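Local coordinates for ESX-5 secretion-associated protein EspG5 (Mycobacterium marinum, PDB 6VJ5) that acts as a specific chaperone for its cognate PE/PPE proteins, preventing aggregation of the PE/PPE dimers that are destined for secretion, at residues 156-161 against 242-247. Sequence-based numbering, arbitrary orientation.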
ATOM      1  N   ASP C 156      16.967  31.075  11.737  1.00 65.84           N
ATOM      2  CA  ASP C 156      17.502  30.406  12.917  1.00 73.06           C
ATOM      3  C   ASP C 156      17.863  28.958  12.608  1.00 73.04           C
ATOM      4  O   ASP C 156      18.907  28.462  13.049  1.00 76.07           O
ATOM      5  CB  ASP C 156      16.499  30.477  14.065  1.00 76.15           C
ATOM      6  CG  ASP C 156      16.796  31.616  15.024  1.00 94.79           C
ATOM      7  OD1 ASP C 156      17.621  32.493  14.684  1.00 92.44           O
ATOM      8  OD2 ASP C 156      16.214  31.626  16.127  1.00113.24           O
ATOM      9  N   GLY C 157      17.015  28.265  11.848  1.00 62.20           N
ATOM     10  CA  GLY C 157      17.338  26.901  11.461  1.00 67.64           C
ATOM     11  C   GLY C 157      18.558  26.838  10.556  1.00 58.01           C
ATOM     12  O   GLY C 157      19.372  25.914  10.647  1.00 54.13           O
ATOM     13  N   LEU C 158      18.694  27.818   9.666  1.00 63.83           N
ATOM     14  CA  LEU C 158      19.826  27.830   8.747  1.00 67.89           C
ATOM     15  C   LEU C 158      21.125  28.139   9.481  1.00 67.31           C
ATOM     16  O   LEU C 158      22.126  27.431   9.312  1.00 55.88           O
ATOM     17  CB  LEU C 158      19.569  28.840   7.631  1.00 62.20           C
ATOM     18  CG  LEU C 158      20.656  28.957   6.567  1.00 60.83           C
ATOM     19  CD1 LEU C 158      21.073  27.581   6.077  1.00 63.27           C
ATOM     20  CD2 LEU C 158      20.166  29.811   5.408  1.00 50.68           C
ATOM     21  N   GLU C 159      21.124  29.180  10.320  1.00 61.76           N
ATOM     22  CA  GLU C 159      22.321  29.500  11.092  1.00 64.12           C
ATOM     23  C   GLU C 159      22.731  28.342  11.996  1.00 61.49           C
ATOM     24  O   GLU C 159      23.922  28.164  12.272  1.00 68.61           O
ATOM     25  CB  GLU C 159      22.094  30.762  11.928  1.00 57.40           C
ATOM     26  CG  GLU C 159      21.783  32.024  11.121  1.00 79.01           C
ATOM     27  CD  GLU C 159      23.020  32.672  10.519  1.00 84.61           C
ATOM     28  OE1 GLU C 159      24.095  32.047  10.555  1.00 71.20           O
ATOM     29  OE2 GLU C 159      22.918  33.812  10.013  1.00 79.89           O
ATOM     30  N   SER C 160      21.770  27.545  12.469  1.00 60.95           N
ATOM     31  CA  SER C 160      22.122  26.394  13.293  1.00 61.75           C
ATOM     32  C   SER C 160      22.920  25.348  12.528  1.00 61.43           C
ATOM     33  O   SER C 160      23.506  24.463  13.160  1.00 65.19           O
ATOM     34  CB  SER C 160      20.865  25.743  13.880  1.00 69.81           C
ATOM     35  OG  SER C 160      20.167  24.991  12.904  1.00 77.06           O
ATOM     36  N   ILE C 161      22.953  25.423  11.204  1.00 51.88           N
ATOM     37  CA  ILE C 161      23.753  24.536  10.379  1.00 58.79           C
ATOM     38  C   ILE C 161      25.086  25.171  10.017  1.00 64.20           C
ATOM     39  O   ILE C 161      26.133  24.538  10.129  1.00 57.55           O
ATOM     40  CB  ILE C 161      22.966  24.137   9.110  1.00 66.31           C
ATOM     41  CG1 ILE C 161      21.714  23.342   9.482  1.00 64.77           C
ATOM     42  CG2 ILE C 161      23.852  23.338   8.169  1.00 58.85           C
ATOM     43  CD1 ILE C 161      20.744  23.177   8.335  1.00 60.81           C
ATOM     44  N   LEU C 242      11.350  30.322  -2.257  1.00 44.85           N
ATOM     45  CA  LEU C 242      12.501  31.048  -1.740  1.00 43.74           C
ATOM     46  C   LEU C 242      13.643  30.064  -1.533  1.00 49.20           C
ATOM     47  O   LEU C 242      13.518  29.129  -0.735  1.00 49.79           O
ATOM     48  CB  LEU C 242      12.185  31.759  -0.424  1.00 56.08           C
ATOM     49  CG  LEU C 242      13.399  32.362   0.293  1.00 53.45           C
ATOM     50  CD1 LEU C 242      14.035  33.465  -0.544  1.00 52.22           C
ATOM     51  CD2 LEU C 242      13.005  32.890   1.672  1.00 49.82           C
ATOM     52  N   SER C 243      14.755  30.288  -2.224  1.00 52.42           N
ATOM     53  CA  SER C 243      15.961  29.488  -2.055  1.00 44.91           C
ATOM     54  C   SER C 243      17.060  30.359  -1.458  1.00 49.68           C
ATOM     55  O   SER C 243      17.418  31.394  -2.031  1.00 51.33           O
ATOM     56  CB  SER C 243      16.413  28.892  -3.387  1.00 51.54           C
ATOM     57  OG  SER C 243      17.637  28.201  -3.231  1.00 57.01           O
ATOM     58  N   LEU C 244      17.594  29.934  -0.316  1.00 49.69           N
ATOM     59  CA  LEU C 244      18.777  30.532   0.279  1.00 44.81           C
ATOM     60  C   LEU C 244      19.951  29.580   0.101  1.00 55.20           C
ATOM     61  O   LEU C 244      19.805  28.367   0.282  1.00 53.47           O
ATOM     62  CB  LEU C 244      18.577  30.813   1.766  1.00 45.27           C
ATOM     63  CG  LEU C 244      17.328  31.595   2.164  1.00 50.41           C
ATOM     64  CD1 LEU C 244      17.407  31.908   3.656  1.00 51.98           C
ATOM     65  CD2 LEU C 244      17.184  32.858   1.361  1.00 58.48           C
ATOM     66  N   LYS C 245      21.116  30.134  -0.243  1.00 57.04           N
ATOM     67  CA  LYS C 245      22.314  29.336  -0.463  1.00 54.61           C
ATOM     68  C   LYS C 245      23.529  30.029   0.134  1.00 63.14           C
ATOM     69  O   LYS C 245      23.674  31.249   0.021  1.00 55.09           O
ATOM     70  CB  LYS C 245      22.559  29.099  -1.958  1.00 59.39           C
ATOM     71  CG  LYS C 245      21.418  28.408  -2.682  1.00 60.40           C
ATOM     72  CD  LYS C 245      21.692  28.330  -4.178  1.00 66.24           C
ATOM     73  CE  LYS C 245      20.512  27.742  -4.932  1.00 63.03           C
ATOM     74  NZ  LYS C 245      20.247  26.330  -4.538  1.00 65.10           N
ATOM     75  N   ASP C 246      24.414  29.232   0.737  1.00 62.58           N
ATOM     76  CA  ASP C 246      25.612  29.723   1.417  1.00 53.19           C
ATOM     77  C   ASP C 246      26.858  29.365   0.611  1.00 59.47           C
ATOM     78  O   ASP C 246      27.332  28.226   0.660  1.00 62.06           O
ATOM     79  CB  ASP C 246      25.724  29.133   2.822  1.00 53.31           C
ATOM     80  CG  ASP C 246      24.764  29.750   3.791  1.00 56.93           C
ATOM     81  OD1 ASP C 246      23.935  30.567   3.349  1.00 52.43           O
ATOM     82  OD2 ASP C 246      24.844  29.428   4.997  1.00 57.62           O
ATOM     83  N   GLY C 247      27.412  30.348  -0.099  1.00 59.09           N
ATOM     84  CA  GLY C 247      28.646  30.181  -0.829  1.00 62.49           C
ATOM     85  C   GLY C 247      29.805  30.937  -0.193  1.00 56.98           C
ATOM     86  O   GLY C 247      29.643  31.702   0.756  1.00 54.90           O
TER
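Helix 147-159 packs on one face of the large antiparallel sheet of the EspG fold through L158, which meets L244 and D246 of strand 234-247, an inner strand of the sheet. The L158 side chain runs out from the helix with CG anti to the backbone N (chi1 -179°), and its CD2 reaches L244 CD1 at 3.9 Å and L244 CB at 4.1 Å, the two leucines lying aslant to each other. The other methyl, L158 CD1, stands 4.3 Å from D246 OD2, a loose van der Waals approach to a carboxylate oxygen. A221 and V223 on one neighbouring strand and R251 on the other also touch L158, which therefore spans three strands. S160 OG donates to G157 O over 2.6 Å, tilted 34° from the carbonyl plane. The carboxylate of D246 is buried but well paired: OD1 forms a salt bridge with R251 NE, and OD2 is hydrogen-bonded to H162 ND1. E159 OE2 forms a salt bridge with NH1 of the same arginine, so R251 probably offsets the like charges of E159 OE1 and D246 OD2, 6.2 Å apart. The direct hold is thus apolar and small, while R251 bridges D246 to E159 and H162 links D246 to the chain following I161.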